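Local coordinates for protein Two-component system sensor histidine kinase (Bacteroides thetaiotaomicron, PDB 3VA6) that probably autophosphorylates on histidine as a membrane-bound hybrid two-component sensor kinase that regulates transcription, and is represented here by its extracellular beta-propeller and beta-sandwich part, at residues G554-N559 with T575-W580; V567-W572 with I581-T586. One frame throughout, in Å; residues are numbered along the deposited sequence.

How the contacts relate
Both contacts belong to one four-stranded antiparallel blade of the extracellular propeller, built from strands 561-567, 570-575, 579-583 and 589-591 in that order. Their centres lie about 17 Å apart, at the two ends of the hairpin formed by strands 570-575 and 579-583. Along the chain the segments interleave: 554-559, 567-572, 575-580, then 581-586, so that contact 1 hands strand 579-583 directly to contact 2. The two also touch, Leu579 CD1 packing 3.6 Å from Trp572 CE3. Contact 2 holds the hairpin together as sheet, whereas contact 1 brings the incoming loop against the turn that closes it, so the pair marks the two ends of one hairpin in the blade.

Contact 1: G554-N559 with T575-W580; sequences GSFSNN and TTNGLW
Phe556 and Asn577 meet in a loop-to-turn contact at one end of a propeller blade, a small patch of 253 Å² in all. Segment 554-559 is the irregular chain leading into strand 561-567, the first of the blade, and segment 575-580 holds the turn between the second and third strands with the strand ends beside it. In a propeller these two kinds of loop emerge on the same side of the blade, which is why they can touch.

Most of the contact is carried by three side chains. The amide of Asn577 reaches across to Phe556, its OD1 lying 3.4 Å from ring atom CD1 and its ND2 3.8 Å from CB. Ring and amide planes stand 72° apart, the two groups crossing at nearly a right angle. Setting CG of Asn577 anti to its own carbonyl carbon (chi1 -57°) sends the amide toward the loop. Its ND2 also comes 3.4 Å from Phe556 O, but the angle is too poor for a hydrogen bond. The side chains of Asn559 and Asn577 cross at about a right angle, their amide planes 64° apart, and the Asn559 side chain, whichever way its amide is turned, comes beside Thr575.

The backbones come nearest at CA of Asn559 and CA of Thr576, 5.5 Å apart. Phe553 stacks on Trp580.

With an alanine in place of Asn577, the Phe556 ring would probably lose its amide neighbour and a gap would open between loop and turn. What is secure in the chemistry is thus the packing of the Asn577 amide against Phe556, together with the hydrogen bonds that tie Thr576, through its hydroxyl to Glu560 O and through its backbone, to the incoming chain.

Contact 2: V567-W572 with I581-T586; sequences VKNSIW and IIDRKT
Arg584 grips the carbonyl of Lys568 side-on: NE and NH2 both donate to that one oxygen, each at 3.1 Å, with Lys568 O in the guanidinium plane. The NE bond arrives on a lone pair, the NH2 bond tilted from the carbonyl plane. A bend at chi3 (-72°) brings the NE/NH2 edge of the guanidinium up to the type II' turn from Val567 to Ser570, and the backbone N of Arg584 adds a bond to Asn569 O at 3.0 Å.

From there the antiparallel pairing runs on. Ile571 and Ile582 form the hydrogen-bonded pair, N to O at 2.9 Å one way and 3.0 Å the other, and their side chains lie alongside each other, CG2 of Ile571 touching CB of Ile582. On the other face of the sheet Ile581 lays CG1 over the five-membered ring of Trp572, a CH-pi contact 3.9 Å from its centroid. Val567 CG2 covers the opposite face of that indole. Asp583 OD1 accepts from Lys585 N, an Asx turn, and from Thr586 N, which completes an Asx motif; the two bonds tie the carboxylate to the chain just past the strand.

Arg584 NH1 is held in turn by salt bridges to Asp525 and Asp527. Strand 530-534 packs Trp531 on Ile571 and Arg584, while strand 610-615 brings Val611 against Val567 and Trp572, so the hairpin sits in the propeller between two neighbouring blades.

Contact 1: G554-N559 with T575-W580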
loop_
_atom_site.group_PDB
_atom_site.type_symbol
_atom_site.label_atom_id
_atom_site.label_comp_id
_atom_site.label_asym_id
_atom_site.label_seq_id
_atom_site.Cartn_x
_atom_site.Cartn_y
_atom_site.Cartn_z
ATOM N N GLY A 554 12.659 25.423 16.117
ATOM C CA GLY A 554 11.873 26.658 16.291
ATOM C C GLY A 554 10.651 26.593 17.191
ATOM O O GLY A 554 10.786 26.434 18.401
ATOM N N SER A 555 9.458 26.718 16.601
ATOM C CA SER A 555 8.205 26.756 17.357
ATOM C C SER A 555 7.717 25.356 17.720
ATOM O O SER A 555 6.580 25.198 18.168
ATOM C CB SER A 555 7.094 27.483 16.573
ATOM O OG SER A 555 6.833 26.838 15.340
ATOM N N PHE A 556 8.581 24.345 17.574
ATOM C CA PHE A 556 8.156 22.926 17.595
ATOM C C PHE A 556 9.303 21.953 17.858
ATOM O O PHE A 556 9.785 21.339 16.907
ATOM C CB PHE A 556 7.437 22.532 16.288
ATOM C CG PHE A 556 6.006 23.018 16.222
ATOM C CD1 PHE A 556 5.008 22.447 17.033
ATOM C CD2 PHE A 556 5.660 24.080 15.392
ATOM C CE1 PHE A 556 3.695 22.914 16.990
ATOM C CE2 PHE A 556 4.349 24.552 15.349
ATOM C CZ PHE A 556 3.366 23.964 16.147
ATOM N N SER A 557 9.770 21.799 19.107
ATOM C CA SER A 557 9.455 22.635 20.308
ATOM C C SER A 557 7.936 22.897 20.597
ATOM O O SER A 557 7.466 24.045 20.472
ATOM C CB SER A 557 10.287 23.934 20.248
ATOM O OG SER A 557 11.536 23.715 19.590
ATOM N N ASN A 558 7.171 21.899 21.061
ATOM C CA ASN A 558 7.672 20.726 21.796
ATOM C C ASN A 558 8.571 19.841 20.944
ATOM O O ASN A 558 9.684 20.261 20.656
ATOM C CB ASN A 558 6.542 19.951 22.506
ATOM C CG ASN A 558 5.165 20.345 22.012
ATOM O OD1 ASN A 558 4.444 21.089 22.684
ATOM N ND2 ASN A 558 4.805 19.879 20.813
ATOM N N ASN A 559 8.138 18.649 20.534
ATOM C CA ASN A 559 9.040 17.683 19.858
ATOM C C ASN A 559 8.685 16.271 20.348
ATOM O O ASN A 559 7.549 16.112 20.842
ATOM C CB ASN A 559 10.522 18.065 20.011
ATOM C CG ASN A 559 11.130 18.479 18.692
ATOM O OD1 ASN A 559 10.911 17.836 17.667
ATOM N ND2 ASN A 559 11.876 19.561 18.701
ATOM N N THR A 575 10.783 12.962 13.895
ATOM C CA THR A 575 10.341 13.697 15.052
ATOM C C THR A 575 8.859 13.495 15.214
ATOM O O THR A 575 8.158 13.267 14.243
ATOM C CB THR A 575 10.634 15.198 14.876
ATOM O OG1 THR A 575 11.937 15.493 15.391
ATOM C CG2 THR A 575 9.613 16.046 15.594
ATOM N N THR A 576 8.398 13.561 16.453
ATOM C CA THR A 576 6.958 13.588 16.745
ATOM C C THR A 576 6.188 14.441 15.721
ATOM O O THR A 576 5.237 13.978 15.082
ATOM C CB THR A 576 6.685 14.196 18.140
ATOM O OG1 THR A 576 7.921 14.306 18.849
ATOM C CG2 THR A 576 5.665 13.346 18.946
ATOM N N ASN A 577 6.608 15.690 15.556
ATOM C CA ASN A 577 5.955 16.565 14.589
ATOM C C ASN A 577 6.043 15.921 13.201
ATOM O O ASN A 577 5.036 15.504 12.639
ATOM C CB ASN A 577 6.538 17.993 14.601
ATOM C CG ASN A 577 6.461 18.660 15.984
ATOM O OD1 ASN A 577 5.393 19.086 16.417
ATOM N ND2 ASN A 577 7.598 18.753 16.676
ATOM N N GLY A 578 7.258 15.744 12.705
ATOM C CA GLY A 578 7.470 15.423 11.292
ATOM C C GLY A 578 8.908 15.037 11.050
ATOM O O GLY A 578 9.633 14.703 11.984
ATOM N N LEU A 579 9.322 15.095 9.789
ATOM C CA LEU A 579 10.650 14.662 9.369
ATOM C C LEU A 579 11.480 15.878 8.983
ATOM O O LEU A 579 10.964 16.770 8.328
ATOM C CB LEU A 579 10.517 13.728 8.164
ATOM C CG LEU A 579 11.436 12.501 8.103
ATOM C CD1 LEU A 579 11.592 12.038 6.661
ATOM C CD2 LEU A 579 12.803 12.751 8.727
ATOM N N TRP A 580 12.752 15.911 9.374
ATOM C CA TRP A 580 13.643 17.003 8.994
ATOM C C TRP A 580 14.852 16.504 8.256
ATOM O O TRP A 580 15.485 15.553 8.672
ATOM C CB TRP A 580 14.082 17.821 10.207
ATOM C CG TRP A 580 12.980 18.627 10.862
ATOM C CD1 TRP A 580 12.055 18.191 11.804
ATOM C CD2 TRP A 580 12.665 20.047 10.659
ATOM N NE1 TRP A 580 11.215 19.213 12.178
ATOM C CE2 TRP A 580 11.522 20.343 11.527
ATOM C CE3 TRP A 580 13.188 21.063 9.868
ATOM C CZ2 TRP A 580 10.953 21.603 11.589
ATOM C CZ3 TRP A 580 12.597 22.341 9.934
ATOM C CH2 TRP A 580 11.509 22.601 10.777
#

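Contact 2: V567-W572 with I581-T586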
loop_
_atom_site.group_PDB
_atom_site.type_symbol
_atom_site.label_atom_id
_atom_site.label_comp_id
_atom_site.label_asym_id
_atom_site.label_seq_id
_atom_site.Cartn_x
_atom_site.Cartn_y
_atom_site.Cartn_z
ATOM N N VAL A 567 21.862 10.225 5.158
ATOM C CA VAL A 567 21.433 9.939 3.799
ATOM C C VAL A 567 22.244 10.867 2.887
ATOM O O VAL A 567 21.939 12.053 2.747
ATOM C CB VAL A 567 19.913 10.155 3.633
ATOM C CG1 VAL A 567 19.438 9.722 2.259
ATOM C CG2 VAL A 567 19.137 9.395 4.690
ATOM N N LYS A 568 23.307 10.317 2.301
ATOM C CA LYS A 568 24.210 11.061 1.418
ATOM C C LYS A 568 24.857 12.207 2.208
ATOM O O LYS A 568 25.398 11.963 3.289
ATOM C CB LYS A 568 23.485 11.504 0.127
ATOM C CG LYS A 568 23.047 10.306 -0.728
ATOM C CD LYS A 568 22.655 10.670 -2.167
ATOM C CE LYS A 568 22.956 9.515 -3.130
ATOM N NZ LYS A 568 22.119 9.458 -4.350
ATOM N N ASN A 569 24.829 13.436 1.698
ATOM C CA ASN A 569 25.314 14.569 2.498
ATOM C C ASN A 569 24.203 15.255 3.297
ATOM O O ASN A 569 24.284 16.443 3.618
ATOM C CB ASN A 569 26.089 15.590 1.644
ATOM C CG ASN A 569 25.281 16.138 0.482
ATOM O OD1 ASN A 569 25.623 15.906 -0.680
ATOM N ND2 ASN A 569 24.211 16.881 0.787
ATOM N N SER A 570 23.183 14.478 3.637
ATOM C CA SER A 570 22.155 14.927 4.542
ATOM C C SER A 570 22.102 14.022 5.752
ATOM O O SER A 570 22.674 12.940 5.774
ATOM C CB SER A 570 20.804 14.931 3.842
ATOM O OG SER A 570 20.784 15.978 2.909
ATOM N N ILE A 571 21.422 14.505 6.770
ATOM C CA ILE A 571 21.041 13.695 7.905
ATOM C C ILE A 571 19.540 13.888 8.083
ATOM O O ILE A 571 19.062 15.011 8.122
ATOM C CB ILE A 571 21.835 14.081 9.168
ATOM C CG1 ILE A 571 21.182 13.522 10.419
ATOM C CG2 ILE A 571 21.954 15.587 9.316
ATOM C CD1 ILE A 571 22.154 13.524 11.578
ATOM N N TRP A 572 18.807 12.783 8.109
ATOM C CA TRP A 572 17.359 12.796 8.242
ATOM C C TRP A 572 17.054 12.589 9.678
ATOM O O TRP A 572 17.550 11.636 10.290
ATOM C CB TRP A 572 16.723 11.654 7.463
ATOM C CG TRP A 572 16.684 11.805 5.961
ATOM C CD1 TRP A 572 17.596 12.453 5.132
ATOM C CD2 TRP A 572 15.677 11.247 5.053
ATOM N NE1 TRP A 572 17.213 12.360 3.814
ATOM C CE2 TRP A 572 16.072 11.647 3.701
ATOM C CE3 TRP A 572 14.520 10.498 5.225
ATOM C CZ2 TRP A 572 15.327 11.296 2.588
ATOM C CZ3 TRP A 572 13.782 10.143 4.094
ATOM C CH2 TRP A 572 14.175 10.534 2.807
ATOM N N ILE A 581 15.163 17.168 7.140
ATOM C CA ILE A 581 16.356 16.913 6.340
ATOM C C ILE A 581 17.341 18.076 6.511
ATOM O O ILE A 581 17.039 19.200 6.142
ATOM C CB ILE A 581 15.985 16.755 4.854
ATOM C CG1 ILE A 581 15.131 15.498 4.661
ATOM C CG2 ILE A 581 17.235 16.687 3.998
ATOM C CD1 ILE A 581 14.548 15.359 3.274
ATOM N N ILE A 582 18.502 17.783 7.097
ATOM C CA ILE A 582 19.505 18.789 7.419
ATOM C C ILE A 582 20.755 18.515 6.610
ATOM O O ILE A 582 21.310 17.426 6.718
ATOM C CB ILE A 582 19.925 18.747 8.908
ATOM C CG1 ILE A 582 18.714 18.541 9.821
ATOM C CG2 ILE A 582 20.669 20.024 9.292
ATOM C CD1 ILE A 582 19.079 18.147 11.246
ATOM N N ASP A 583 21.214 19.495 5.828
ATOM C CA ASP A 583 22.490 19.388 5.118
ATOM C C ASP A 583 23.643 19.293 6.120
ATOM O O ASP A 583 23.672 20.022 7.104
ATOM C CB ASP A 583 22.713 20.592 4.207
ATOM C CG ASP A 583 24.074 20.562 3.531
ATOM O OD1 ASP A 583 25.063 21.041 4.134
ATOM O OD2 ASP A 583 24.155 20.059 2.393
ATOM N N ARG A 584 24.594 18.401 5.851
ATOM C CA ARG A 584 25.657 18.086 6.808
ATOM C C ARG A 584 26.772 19.121 6.869
ATOM O O ARG A 584 27.563 19.097 7.804
ATOM C CB ARG A 584 26.241 16.692 6.523
ATOM C CG ARG A 584 25.211 15.588 6.724
ATOM C CD ARG A 584 25.815 14.209 6.939
ATOM N NE ARG A 584 26.412 13.642 5.729
ATOM C CZ ARG A 584 27.705 13.697 5.419
ATOM N NH1 ARG A 584 28.585 14.303 6.212
ATOM N NH2 ARG A 584 28.107 13.142 4.290
ATOM N N LYS A 585 26.845 20.012 5.885
ATOM C CA LYS A 585 27.896 21.021 5.857
ATOM C C LYS A 585 27.405 22.362 6.391
ATOM O O LYS A 585 28.031 22.935 7.291
ATOM C CB LYS A 585 28.479 21.187 4.446
ATOM C CG LYS A 585 29.709 20.326 4.181
ATOM C CD LYS A 585 30.686 21.003 3.220
ATOM C CE LYS A 585 30.031 21.337 1.888
ATOM N NZ LYS A 585 31.042 21.540 0.823
ATOM N N THR A 586 26.285 22.845 5.853
ATOM C CA THR A 586 25.717 24.143 6.269
ATOM C C THR A 586 24.821 24.034 7.524
ATOM O O THR A 586 24.649 25.015 8.234
ATOM C CB THR A 586 24.940 24.845 5.119
ATOM O OG1 THR A 586 23.762 24.092 4.786
ATOM C CG2 THR A 586 25.814 25.013 3.885
#